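Local coordinates for protein beta-glucanase (Podospora anserina, PDB 4LE4) that probably hydrolyses beta-glucans as a family 131 glycoside hydrolase and binds the cellulose fragment cellotriose, at residues A[7-12]-A[44-49]; A[17-22]-A[38-43]; A[114-119]-A[124-129]; A[129-134]-A[138-143]. All coordinates share one frame; numbering follows the deposited sequence.

Contact 1: A[7-12]-A[44-49]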
loop_
_atom_site.group_PDB
_atom_site.type_symbol
_atom_site.label_atom_id
_atom_site.label_comp_id
_atom_site.label_asym_id
_atom_site.label_seq_id
_atom_site.Cartn_x
_atom_site.Cartn_y
_atom_site.Cartn_z
ATOM N N GLY A 7 4.327 8.243 -6.671
ATOM C CA GLY A 7 3.449 8.523 -5.562
ATOM C C GLY A 7 4.241 8.740 -4.296
ATOM O O GLY A 7 3.726 8.507 -3.211
ATOM N N ARG A 8 5.468 9.235 -4.422
ATOM C CA ARG A 8 6.294 9.432 -3.250
ATOM C C ARG A 8 6.097 10.718 -2.459
ATOM O O ARG A 8 6.782 10.916 -1.476
ATOM C CB ARG A 8 7.752 9.240 -3.639
ATOM C CG ARG A 8 8.003 7.767 -3.945
ATOM C CD ARG A 8 9.367 7.508 -4.460
ATOM N NE ARG A 8 9.661 8.155 -5.738
ATOM C CZ ARG A 8 10.846 8.077 -6.333
ATOM N NH1 ARG A 8 11.055 8.681 -7.500
ATOM N NH2 ARG A 8 11.834 7.404 -5.753
ATOM N N PHE A 9 5.150 11.550 -2.915
ATOM C CA PHE A 9 4.731 12.822 -2.305
ATOM C C PHE A 9 5.812 13.913 -2.392
ATOM O O PHE A 9 5.677 14.957 -1.761
ATOM C CB PHE A 9 4.387 12.618 -0.820
ATOM C CG PHE A 9 3.387 11.504 -0.543
ATOM C CD1 PHE A 9 2.040 11.686 -0.781
ATOM C CD2 PHE A 9 3.811 10.293 -0.000
ATOM C CE1 PHE A 9 1.106 10.672 -0.482
ATOM C CE2 PHE A 9 2.879 9.275 0.302
ATOM C CZ PHE A 9 1.533 9.481 0.056
ATOM N N ASN A 10 6.847 13.681 -3.194
ATOM C CA ASN A 10 7.969 14.617 -3.265
ATOM C C ASN A 10 7.667 16.062 -3.632
ATOM O O ASN A 10 8.436 16.949 -3.251
ATOM C CB ASN A 10 9.078 14.072 -4.170
ATOM C CG ASN A 10 9.827 12.926 -3.540
ATOM O OD1 ASN A 10 9.906 12.804 -2.307
ATOM N ND2 ASN A 10 10.422 12.100 -4.375
ATOM N N ASP A 11 6.567 16.301 -4.339
ATOM C CA ASP A 11 6.185 17.664 -4.690
ATOM C C ASP A 11 5.126 18.235 -3.740
ATOM O O ASP A 11 4.582 19.310 -3.984
ATOM C CB ASP A 11 5.686 17.728 -6.137
ATOM C CG ASP A 11 6.823 17.691 -7.149
ATOM O OD1 ASP A 11 8.000 17.596 -6.742
ATOM O OD2 ASP A 11 6.549 17.761 -8.377
ATOM N N MET A 12 4.825 17.522 -2.659
ATOM C CA MET A 12 3.858 18.012 -1.682
ATOM C C MET A 12 4.573 18.504 -0.453
ATOM O O MET A 12 5.576 17.930 -0.031
ATOM C CB MET A 12 2.910 16.921 -1.206
ATOM C CG MET A 12 1.882 16.540 -2.214
ATOM S SD MET A 12 0.765 15.352 -1.437
ATOM C CE MET A 12 0.282 14.484 -2.891
ATOM N N VAL A 44 -4.195 11.174 7.056
ATOM C CA VAL A 44 -2.944 11.100 6.342
ATOM C C VAL A 44 -2.044 12.250 6.816
ATOM O O VAL A 44 -2.478 13.384 6.838
ATOM C CB VAL A 44 -3.180 11.262 4.827
ATOM C CG1 VAL A 44 -1.861 10.982 4.075
ATOM C CG2 VAL A 44 -4.272 10.289 4.344
ATOM N N ASN A 45 -0.819 11.933 7.197
ATOM C CA ASN A 45 0.130 12.962 7.630
ATOM C C ASN A 45 1.486 12.597 7.082
ATOM O O ASN A 45 1.872 11.431 7.119
ATOM C CB ASN A 45 0.183 13.052 9.159
ATOM C CG ASN A 45 -1.096 13.598 9.752
ATOM O OD1 ASN A 45 -1.986 12.844 10.169
ATOM N ND2 ASN A 45 -1.211 14.913 9.772
ATOM N N LEU A 46 2.221 13.593 6.577
ATOM C CA LEU A 46 3.530 13.344 5.998
ATOM C C LEU A 46 4.635 13.833 6.926
ATOM O O LEU A 46 4.472 14.848 7.622
ATOM C CB LEU A 46 3.687 14.097 4.670
ATOM C CG LEU A 46 2.585 13.964 3.622
ATOM C CD1 LEU A 46 2.883 14.853 2.402
ATOM C CD2 LEU A 46 2.491 12.483 3.199
ATOM N N SER A 47 5.751 13.118 6.912
ATOM C CA SER A 47 6.921 13.473 7.699
ATOM C C SER A 47 8.118 12.644 7.284
ATOM O O SER A 47 7.981 11.498 6.827
ATOM C CB SER A 47 6.654 13.265 9.198
ATOM O OG SER A 47 7.837 13.464 9.953
ATOM N N PRO A 48 9.321 13.228 7.388
ATOM C CA PRO A 48 10.540 12.506 7.040
ATOM C C PRO A 48 10.687 11.365 8.043
ATOM O O PRO A 48 11.385 10.397 7.789
ATOM C CB PRO A 48 11.637 13.560 7.237
ATOM C CG PRO A 48 10.918 14.849 6.984
ATOM C CD PRO A 48 9.631 14.625 7.742
ATOM N N ASP A 49 10.009 11.472 9.187
ATOM C CA ASP A 49 10.127 10.447 10.196
ATOM C C ASP A 49 9.256 9.246 9.893
ATOM O O ASP A 49 9.351 8.241 10.570
ATOM C CB ASP A 49 9.733 10.973 11.583
ATOM C CG ASP A 49 10.526 12.231 11.998
ATOM O OD1 ASP A 49 11.653 12.430 11.501
ATOM O OD2 ASP A 49 10.014 13.008 12.838
#
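The backbone N of Met12 donates to O of Phe9 at 2.8 Å. This bond closes a type I beta turn, and the two end residues of the turn, Phe9 and Met12, both rest on Leu46. Leu46 CD2 lies over the centre of one face of the Phe9 ring, 4.0 Å from the ring centroid and only 11° off the normal, a CH-pi contact. Leu46 CD1 sits between Met12 CB and Phe9 CB, 4.2 Å from each. With chi1 at -53° Phe9 CG stands anti to the carbonyl carbon, which carries the ring to Leu46; chi2 of -76° sets its face toward the methyl. The opposite face carries Gly7 O near its rim, and Met12 CE stands at the ring edge, in plane. Leu46 belongs to strand 44-47, which pairs with strand 61-66 in one sheet of the concanavalin-like beta sandwich. The Phe9 ring also touches Ala62 of that sheet and Leu82 of the other, so it lies between side chains of the two sheets. An alanine in place of Leu46 lacks both methyls and would probably open a gap over the Phe9 ring and beside Met12 CB. Gly7 O is hydrogen-bonded to Tyr30 OH.

Contact 2: A[17-22]-A[38-43]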
loop_
_atom_site.group_PDB
_atom_site.type_symbol
_atom_site.label_atom_id
_atom_site.label_comp_id
_atom_site.label_asym_id
_atom_site.label_seq_id
_atom_site.Cartn_x
_atom_site.Cartn_y
_atom_site.Cartn_z
ATOM N N ASP A 17 -2.154 18.992 0.740
ATOM C CA ASP A 17 -2.152 19.108 -0.702
ATOM C C ASP A 17 -3.083 18.088 -1.364
ATOM O O ASP A 17 -3.428 18.239 -2.527
ATOM C CB ASP A 17 -0.726 18.984 -1.246
ATOM C CG ASP A 17 0.178 20.144 -0.781
ATOM O OD1 ASP A 17 -0.378 21.223 -0.494
ATOM O OD2 ASP A 17 1.426 19.996 -0.702
ATOM N N LEU A 18 -3.492 17.059 -0.609
ATOM C CA LEU A 18 -4.385 16.060 -1.144
ATOM C C LEU A 18 -5.733 16.673 -1.382
ATOM O O LEU A 18 -6.478 16.196 -2.239
ATOM C CB LEU A 18 -4.538 14.871 -0.181
ATOM C CG LEU A 18 -3.313 13.953 -0.101
ATOM C CD1 LEU A 18 -3.540 12.935 1.030
ATOM C CD2 LEU A 18 -3.079 13.250 -1.423
ATOM N N ASN A 19 -6.055 17.721 -0.622
ATOM C CA ASN A 19 -7.338 18.397 -0.769
ATOM C C ASN A 19 -7.451 19.145 -2.092
ATOM O O ASN A 19 -8.540 19.595 -2.458
ATOM C CB ASN A 19 -7.561 19.391 0.366
ATOM C CG ASN A 19 -7.888 18.721 1.688
ATOM O OD1 ASN A 19 -7.508 19.226 2.759
ATOM N ND2 ASN A 19 -8.608 17.606 1.633
ATOM N N LYS A 20 -6.344 19.303 -2.811
ATOM C CA LYS A 20 -6.430 20.011 -4.086
ATOM C C LYS A 20 -7.153 19.178 -5.145
ATOM O O LYS A 20 -7.648 19.703 -6.143
ATOM C CB LYS A 20 -5.040 20.370 -4.598
ATOM C CG LYS A 20 -4.287 21.348 -3.720
ATOM C CD LYS A 20 -2.856 21.493 -4.239
ATOM C CE LYS A 20 -2.050 22.478 -3.407
ATOM N NZ LYS A 20 -0.711 22.709 -4.031
ATOM N N TRP A 21 -7.231 17.875 -4.916
ATOM C CA TRP A 21 -7.883 16.983 -5.867
ATOM C C TRP A 21 -9.387 16.937 -5.662
ATOM O O TRP A 21 -9.858 16.974 -4.529
ATOM C CB TRP A 21 -7.329 15.572 -5.707
ATOM C CG TRP A 21 -7.840 14.615 -6.734
ATOM C CD1 TRP A 21 -7.230 14.275 -7.903
ATOM C CD2 TRP A 21 -9.055 13.855 -6.678
ATOM N NE1 TRP A 21 -7.983 13.355 -8.575
ATOM C CE2 TRP A 21 -9.108 13.076 -7.852
ATOM C CE3 TRP A 21 -10.102 13.757 -5.751
ATOM C CZ2 TRP A 21 -10.168 12.201 -8.129
ATOM C CZ3 TRP A 21 -11.156 12.892 -6.027
ATOM C CH2 TRP A 21 -11.178 12.126 -7.208
ATOM N N SER A 22 -10.127 16.857 -6.770
ATOM C CA SER A 22 -11.590 16.748 -6.743
ATOM C C SER A 22 -12.009 16.105 -8.049
ATOM O O SER A 22 -11.252 16.103 -9.016
ATOM C CB SER A 22 -12.268 18.123 -6.632
ATOM O OG SER A 22 -12.142 18.828 -7.848
ATOM N N SER A 38 -13.928 12.946 8.752
ATOM C CA SER A 38 -12.999 13.954 9.285
ATOM C C SER A 38 -12.106 14.569 8.201
ATOM O O SER A 38 -12.102 14.115 7.056
ATOM C CB SER A 38 -12.101 13.341 10.366
ATOM O OG SER A 38 -12.859 12.764 11.416
ATOM N N PRO A 39 -11.361 15.641 8.546
ATOM C CA PRO A 39 -10.450 16.329 7.619
ATOM C C PRO A 39 -9.259 15.418 7.330
ATOM O O PRO A 39 -8.989 14.476 8.084
ATOM C CB PRO A 39 -10.039 17.579 8.407
ATOM C CG PRO A 39 -11.286 17.876 9.235
ATOM C CD PRO A 39 -11.602 16.472 9.748
ATOM N N VAL A 40 -8.523 15.715 6.272
ATOM C CA VAL A 40 -7.414 14.839 5.900
ATOM C C VAL A 40 -6.375 14.606 7.003
ATOM O O VAL A 40 -5.877 13.501 7.139
ATOM C CB VAL A 40 -6.721 15.356 4.594
ATOM C CG1 VAL A 40 -6.001 16.699 4.862
ATOM C CG2 VAL A 40 -5.710 14.312 4.069
ATOM N N SER A 41 -6.061 15.624 7.814
ATOM C CA SER A 41 -5.061 15.429 8.858
ATOM C C SER A 41 -5.440 14.381 9.912
ATOM O O SER A 41 -4.605 13.959 10.718
ATOM C CB SER A 41 -4.688 16.773 9.512
ATOM O OG SER A 41 -5.788 17.331 10.173
ATOM N N ALA A 42 -6.691 13.931 9.897
ATOM C CA ALA A 42 -7.079 12.851 10.798
ATOM C C ALA A 42 -6.618 11.499 10.226
ATOM O O ALA A 42 -6.437 10.532 10.975
ATOM C CB ALA A 42 -8.594 12.802 10.951
ATOM N N TYR A 43 -6.445 11.448 8.900
ATOM C CA TYR A 43 -6.112 10.197 8.212
ATOM C C TYR A 43 -4.758 10.063 7.512
ATOM O O TYR A 43 -4.227 8.961 7.388
ATOM C CB TYR A 43 -7.206 9.916 7.167
ATOM C CG TYR A 43 -8.597 10.044 7.670
ATOM C CD1 TYR A 43 -9.034 9.301 8.752
ATOM C CD2 TYR A 43 -9.519 10.878 7.005
ATOM C CE1 TYR A 43 -10.357 9.377 9.164
ATOM C CE2 TYR A 43 -10.830 10.957 7.419
ATOM C CZ TYR A 43 -11.239 10.202 8.493
ATOM O OH TYR A 43 -12.549 10.275 8.885
HETATM O O HOH W 1 -10.377 16.707 3.670
#
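Val40 turns one methyl to Leu18 and the other to Asn19. The Leu18 and Val40 side chains cross at about a right angle, with Leu18 CD1 4.0 Å from Val40 CG2. Asn19 runs obliquely to Val40, and its OD1 lies 3.6 Å from Val40 CG1. The split follows from the valine torsion. A chi1 of 68° wedges CG1 between the backbone N and the carbonyl carbon, on the asparagine side, and leaves CG2 for the leucine. The amide of Asn19 has a second use: ND2 donates to a water at 2.8 Å, and Val40 N makes a weak bond to the same water. The contact is therefore apolar at Leu18 and water-bridged at the exposed Asn19. Both backbones turn tightly. Residues 17-20 end a 3-10 segment, and Trp21 N just beyond donates to Leu18 O at 3.2 Å. In the facing segment Tyr43 N donates to Val40 O at 2.8 Å. The contact joins two loops that flank strand 30-34 in the chain. Tyr30 and Tyr32 of that strand touch Leu18 and Val40, and Leu18 also meets Leu82 of strand 78-84. Strands 30-34 and 78-84 are neighbours in one sheet of the concanavalin-like beta sandwich, which the two loops meet here.

Contact 3: A[114-119]-A[124-129]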
loop_
_atom_site.group_PDB
_atom_site.type_symbol
_atom_site.label_atom_id
_atom_site.label_comp_id
_atom_site.label_asym_id
_atom_site.label_seq_id
_atom_site.Cartn_x
_atom_site.Cartn_y
_atom_site.Cartn_z
ATOM N N GLU A 114 -9.211 -8.588 10.031
ATOM C CA GLU A 114 -8.552 -8.692 8.736
ATOM C C GLU A 114 -8.298 -7.309 8.126
ATOM O O GLU A 114 -9.163 -6.438 8.159
ATOM C CB GLU A 114 -9.406 -9.533 7.786
ATOM C CG GLU A 114 -8.909 -9.534 6.328
ATOM C CD GLU A 114 -9.735 -10.472 5.414
ATOM O OE1 GLU A 114 -10.534 -11.300 5.920
ATOM O OE2 GLU A 114 -9.571 -10.389 4.188
ATOM N N HIS A 115 -7.097 -7.116 7.576
ATOM C CA HIS A 115 -6.757 -5.863 6.905
ATOM C C HIS A 115 -6.373 -6.256 5.500
ATOM O O HIS A 115 -5.745 -7.296 5.309
ATOM C CB HIS A 115 -5.537 -5.183 7.539
ATOM C CG HIS A 115 -5.774 -4.707 8.941
ATOM N ND1 HIS A 115 -5.947 -5.573 10.003
ATOM C CD2 HIS A 115 -5.843 -3.460 9.456
ATOM C CE1 HIS A 115 -6.109 -4.873 11.116
ATOM N NE2 HIS A 115 -6.050 -3.589 10.810
ATOM N N GLN A 116 -6.789 -5.438 4.548
ATOM C CA GLN A 116 -6.466 -5.616 3.123
ATOM C C GLN A 116 -5.667 -4.338 2.828
ATOM O O GLN A 116 -6.147 -3.243 3.056
ATOM C CB GLN A 116 -7.755 -5.723 2.316
ATOM C CG GLN A 116 -8.417 -7.109 2.594
ATOM C CD GLN A 116 -9.878 -7.182 2.210
ATOM O OE1 GLN A 116 -10.385 -6.323 1.498
ATOM N NE2 GLN A 116 -10.565 -8.225 2.679
ATOM N N ILE A 117 -4.467 -4.520 2.294
ATOM C CA ILE A 117 -3.510 -3.435 2.099
ATOM C C ILE A 117 -2.952 -3.338 0.688
ATOM O O ILE A 117 -2.567 -4.357 0.118
ATOM C CB ILE A 117 -2.332 -3.691 3.072
ATOM C CG1 ILE A 117 -2.891 -3.835 4.513
ATOM C CG2 ILE A 117 -1.310 -2.568 2.988
ATOM C CD1 ILE A 117 -1.954 -4.522 5.509
ATOM N N ALA A 118 -2.856 -2.127 0.137
ATOM C CA ALA A 118 -2.267 -1.971 -1.219
ATOM C C ALA A 118 -2.941 -2.937 -2.220
ATOM O O ALA A 118 -2.289 -3.632 -3.020
ATOM C CB ALA A 118 -0.793 -2.249 -1.153
ATOM N N PHE A 119 -4.257 -2.934 -2.193
ATOM C CA PHE A 119 -5.041 -3.849 -3.020
ATOM C C PHE A 119 -5.646 -3.249 -4.253
ATOM O O PHE A 119 -5.927 -2.043 -4.297
ATOM C CB PHE A 119 -6.190 -4.445 -2.166
ATOM C CG PHE A 119 -7.176 -3.398 -1.615
ATOM C CD1 PHE A 119 -6.972 -2.808 -0.355
ATOM C CD2 PHE A 119 -8.306 -3.040 -2.342
ATOM C CE1 PHE A 119 -7.900 -1.877 0.161
ATOM C CE2 PHE A 119 -9.243 -2.113 -1.845
ATOM C CZ PHE A 119 -9.040 -1.528 -0.591
ATOM N N PHE A 124 -7.228 -8.896 -6.952
ATOM C CA PHE A 124 -6.491 -9.989 -7.587
ATOM C C PHE A 124 -5.169 -10.167 -6.891
ATOM O O PHE A 124 -4.619 -11.272 -6.861
ATOM C CB PHE A 124 -6.351 -9.807 -9.107
ATOM C CG PHE A 124 -5.436 -8.693 -9.546
ATOM C CD1 PHE A 124 -4.066 -8.871 -9.565
ATOM C CD2 PHE A 124 -5.962 -7.511 -10.037
ATOM C CE1 PHE A 124 -3.217 -7.879 -10.075
ATOM C CE2 PHE A 124 -5.130 -6.509 -10.555
ATOM C CZ PHE A 124 -3.755 -6.695 -10.573
ATOM N N THR A 125 -4.647 -9.074 -6.340
ATOM C CA THR A 125 -3.450 -9.187 -5.494
ATOM C C THR A 125 -3.521 -8.068 -4.424
ATOM O O THR A 125 -4.211 -7.073 -4.612
ATOM C CB THR A 125 -2.120 -9.139 -6.270
ATOM O OG1 THR A 125 -1.078 -9.615 -5.406
ATOM C CG2 THR A 125 -1.792 -7.709 -6.748
ATOM N N GLU A 126 -2.855 -8.281 -3.297
ATOM C CA GLU A 126 -2.894 -7.330 -2.174
ATOM C C GLU A 126 -2.075 -7.943 -1.044
ATOM O O GLU A 126 -1.610 -9.095 -1.155
ATOM C CB GLU A 126 -4.343 -7.226 -1.684
ATOM C CG GLU A 126 -4.893 -8.581 -1.098
ATOM C CD GLU A 126 -6.420 -8.652 -1.011
ATOM O OE1 GLU A 126 -7.022 -7.631 -0.655
ATOM O OE2 GLU A 126 -7.030 -9.739 -1.266
ATOM N N LEU A 127 -1.863 -7.173 0.034
ATOM C CA LEU A 127 -1.261 -7.761 1.225
ATOM C C LEU A 127 -2.449 -7.870 2.192
ATOM O O LEU A 127 -3.466 -7.185 2.022
ATOM C CB LEU A 127 -0.194 -6.862 1.875
ATOM C CG LEU A 127 1.014 -6.504 1.016
ATOM C CD1 LEU A 127 2.020 -5.725 1.897
ATOM C CD2 LEU A 127 1.650 -7.739 0.409
ATOM N N LYS A 128 -2.322 -8.751 3.180
ATOM C CA LYS A 128 -3.343 -8.891 4.200
ATOM C C LYS A 128 -2.649 -9.076 5.518
ATOM O O LYS A 128 -1.490 -9.482 5.589
ATOM C CB LYS A 128 -4.235 -10.112 3.948
ATOM C CG LYS A 128 -5.183 -9.934 2.779
ATOM C CD LYS A 128 -6.232 -11.045 2.774
ATOM C CE LYS A 128 -7.264 -10.785 1.682
ATOM N NZ LYS A 128 -8.439 -11.684 1.816
ATOM N N SER A 129 -3.362 -8.766 6.591
ATOM C CA SER A 129 -2.805 -8.970 7.900
ATOM C C SER A 129 -3.990 -9.226 8.846
ATOM O O SER A 129 -5.147 -8.952 8.500
ATOM C CB SER A 129 -2.002 -7.738 8.355
ATOM O OG SER A 129 -2.853 -6.667 8.768
#
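Strands 115-117 and 125-129 run antiparallel, with their directions 143° apart, as the two arms of a beta hairpin. His115 with Ser129 and Ile117 with Leu127 are hydrogen-bonded pairs, and Gln116 with Lys128 between them is a non-hydrogen-bonded pair. The straightest bond is from Leu127 N to Ile117 O, 2.9 Å at 176°, in the carbonyl plane. The hairpin forms part of one sheet of the beta sandwich, and its two faces differ. Ile117 and Leu127 meet CB to CB at 4.0 Å and pack on Leu101 of strand 94-102 in the other sheet, so they face the interior. His115 and Ser129 lie on the same face, where Ser129 OG comes 3.3 Å from His115 CB. The imidazole has its main partner beyond the hairpin, since NE2 is hydrogen-bonded to Glu222 OE1. At Ala118 the chain turns a corner, and beyond it Phe119 CB presses on Glu126 CB at 3.4 Å. The face bearing Gln116 and Lys128 is polar. These two side chains lie side by side and point the same way, and both serve Glu114. Its carboxylate also stands near that of Glu126, and Lys128 lies between the two, with only a long salt bridge to Glu126. The positive charge would be expected to ease the repulsion there. Glu114 OE2 is gripped from opposite faces of its plane, by Lys128 NZ at 2.9 Å in a salt bridge and by Gln116 NE2 in a hydrogen bond of 2.8 Å, with OE2 in the plane of the amide.

Contact 4: A[129-134]-A[138-143]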
loop_
_atom_site.group_PDB
_atom_site.type_symbol
_atom_site.label_atom_id
_atom_site.label_comp_id
_atom_site.label_asym_id
_atom_site.label_seq_id
_atom_site.Cartn_x
_atom_site.Cartn_y
_atom_site.Cartn_z
ATOM N N SER A 129 -3.362 -8.766 6.591
ATOM C CA SER A 129 -2.805 -8.970 7.900
ATOM C C SER A 129 -3.990 -9.226 8.846
ATOM O O SER A 129 -5.147 -8.952 8.500
ATOM C CB SER A 129 -2.002 -7.738 8.355
ATOM O OG SER A 129 -2.853 -6.667 8.768
ATOM N N GLY A 130 -3.678 -9.733 10.030
ATOM C CA GLY A 130 -4.720 -9.997 11.000
ATOM C C GLY A 130 -5.399 -11.347 10.848
ATOM O O GLY A 130 -5.044 -12.155 10.013
ATOM N N TRP A 131 -6.369 -11.577 11.720
ATOM C CA TRP A 131 -7.130 -12.815 11.785
ATOM C C TRP A 131 -8.115 -12.853 10.632
ATOM O O TRP A 131 -9.067 -12.103 10.595
ATOM C CB TRP A 131 -7.805 -12.850 13.165
ATOM C CG TRP A 131 -8.676 -14.006 13.448
ATOM C CD1 TRP A 131 -8.849 -15.137 12.687
ATOM C CD2 TRP A 131 -9.522 -14.151 14.586
ATOM N NE1 TRP A 131 -9.766 -15.975 13.293
ATOM C CE2 TRP A 131 -10.193 -15.397 14.457
ATOM C CE3 TRP A 131 -9.783 -13.351 15.707
ATOM C CZ2 TRP A 131 -11.115 -15.855 15.420
ATOM C CZ3 TRP A 131 -10.692 -13.807 16.656
ATOM C CH2 TRP A 131 -11.346 -15.048 16.501
ATOM N N LEU A 132 -7.843 -13.725 9.674
ATOM C CA LEU A 132 -8.648 -13.859 8.470
ATOM C C LEU A 132 -9.866 -14.771 8.597
ATOM O O LEU A 132 -10.979 -14.358 8.322
ATOM C CB LEU A 132 -7.783 -14.379 7.322
ATOM C CG LEU A 132 -6.447 -13.696 7.014
ATOM C CD1 LEU A 132 -5.861 -14.255 5.685
ATOM C CD2 LEU A 132 -6.669 -12.201 6.883
ATOM N N SER A 133 -9.631 -16.016 8.998
ATOM C CA SER A 133 -10.695 -17.005 9.143
ATOM C C SER A 133 -10.273 -18.108 10.092
ATOM O O SER A 133 -9.125 -18.162 10.539
ATOM C CB SER A 133 -11.024 -17.620 7.775
ATOM O OG SER A 133 -9.835 -18.098 7.166
ATOM N N GLY A 134 -11.214 -19.004 10.382
ATOM C CA GLY A 134 -10.916 -20.097 11.279
ATOM C C GLY A 134 -10.741 -19.623 12.703
ATOM O O GLY A 134 -11.288 -18.603 13.113
ATOM N N ILE A 138 -1.476 -18.341 15.721
ATOM C CA ILE A 138 -0.177 -17.801 15.345
ATOM C C ILE A 138 -0.161 -17.041 14.019
ATOM O O ILE A 138 0.560 -16.055 13.879
ATOM C CB ILE A 138 0.926 -18.920 15.348
ATOM C CG1 ILE A 138 0.635 -19.988 14.290
ATOM C CG2 ILE A 138 0.984 -19.572 16.723
ATOM C CD1 ILE A 138 1.715 -21.074 14.214
ATOM N N SER A 139 -0.988 -17.470 13.076
ATOM C CA SER A 139 -1.038 -16.839 11.761
ATOM C C SER A 139 -1.602 -15.429 11.717
ATOM O O SER A 139 -1.464 -14.735 10.709
ATOM C CB SER A 139 -1.845 -17.711 10.802
ATOM O OG SER A 139 -1.113 -18.886 10.518
ATOM N N ASP A 140 -2.231 -14.995 12.802
ATOM C CA ASP A 140 -2.840 -13.680 12.805
ATOM C C ASP A 140 -1.835 -12.523 12.881
ATOM O O ASP A 140 -2.146 -11.395 12.519
ATOM C CB ASP A 140 -3.865 -13.611 13.933
ATOM C CG ASP A 140 -4.898 -14.733 13.830
ATOM O OD1 ASP A 140 -5.107 -15.247 12.704
ATOM O OD2 ASP A 140 -5.517 -15.100 14.860
ATOM N N THR A 141 -0.622 -12.814 13.319
ATOM C CA THR A 141 0.397 -11.780 13.428
ATOM C C THR A 141 1.233 -11.695 12.146
ATOM O O THR A 141 2.230 -10.990 12.095
ATOM C CB THR A 141 1.350 -12.079 14.585
ATOM O OG1 THR A 141 1.907 -13.381 14.407
ATOM C CG2 THR A 141 0.605 -12.038 15.951
ATOM N N LEU A 142 0.828 -12.427 11.124
ATOM C CA LEU A 142 1.562 -12.440 9.861
ATOM C C LEU A 142 1.155 -11.342 8.883
ATOM O O LEU A 142 0.003 -10.919 8.882
ATOM C CB LEU A 142 1.315 -13.764 9.144
ATOM C CG LEU A 142 1.708 -15.069 9.828
ATOM C CD1 LEU A 142 1.284 -16.275 8.929
ATOM C CD2 LEU A 142 3.199 -15.062 10.102
ATOM N N LEU A 143 2.108 -10.909 8.049
ATOM C CA LEU A 143 1.830 -9.979 6.949
ATOM C C LEU A 143 1.878 -10.978 5.771
ATOM O O LEU A 143 2.837 -11.740 5.642
ATOM C CB LEU A 143 2.955 -8.957 6.791
ATOM C CG LEU A 143 2.783 -7.910 5.689
ATOM C CD1 LEU A 143 1.470 -7.125 5.857
ATOM C CD2 LEU A 143 3.998 -6.963 5.740
HETATM O O HOH W 2 -2.498 -12.501 8.770
HETATM O O HOH W 3 -1.087 -9.124 11.634
HETATM O O HOH W 4 -4.936 -15.274 10.139
#
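Trp131 and Asp140 make the tight part of this contact, their side chains side by side and pointing the same way. The carboxylate covers one face of the indole at its CG end, with Asp140 OD2 3.6 Å from Trp131 CG and the two planes 22° apart. With CG anti to the backbone N (chi1 178°) the indole extends away from it, and Trp131 NE1 donates to Gly134 O at 3.0 Å, with that oxygen in the ring plane. The same OD2 accepts from Gly137 N, which helps fix the carboxylate over the ring. Gly130 CA comes within 3.3 Å of Asp140 O. At the backbone angles of Gly130 a CB would collide with Ser129 O, which favours glycine. Beyond it the two backbones are bridged mainly by waters, while Ser129 CB meets Leu143 CD1 at 4.3 Å. One water accepts from Gly130 N at 3.1 Å and donates to Asp140 O at 2.7 Å. With an alanine at Trp131, Gly134 O would probably lose the indole N-H and the Asp140 carboxylate the ring it lies on. The whole is a loop connection between antiparallel neighbours in one sheet of the sandwich, strands 125-129 and 142-147.

From the N terminus, contact 1 closes the first large loop by bringing strand 44-47, of one sheet of the sandwich, back to the turn after strand 2-6. Contact 2 nests inside that loop and joins the segments before and after strand 30-34. The two touch: Met12 and Val44 of contact 1 pack on Leu18 of contact 2. Contacts 3 and 4 follow in series. Contact 3 closes a hairpin, and contact 4 closes the next connection. Their strands 115-120, 125-129 and 142-147 are neighbours in the other sheet. They share Ser129, and Leu132 of contact 4 packs on Glu114 of contact 3. Contacts 1 and 4 have centres about 29 Å apart, on opposite sides of the chain's centre.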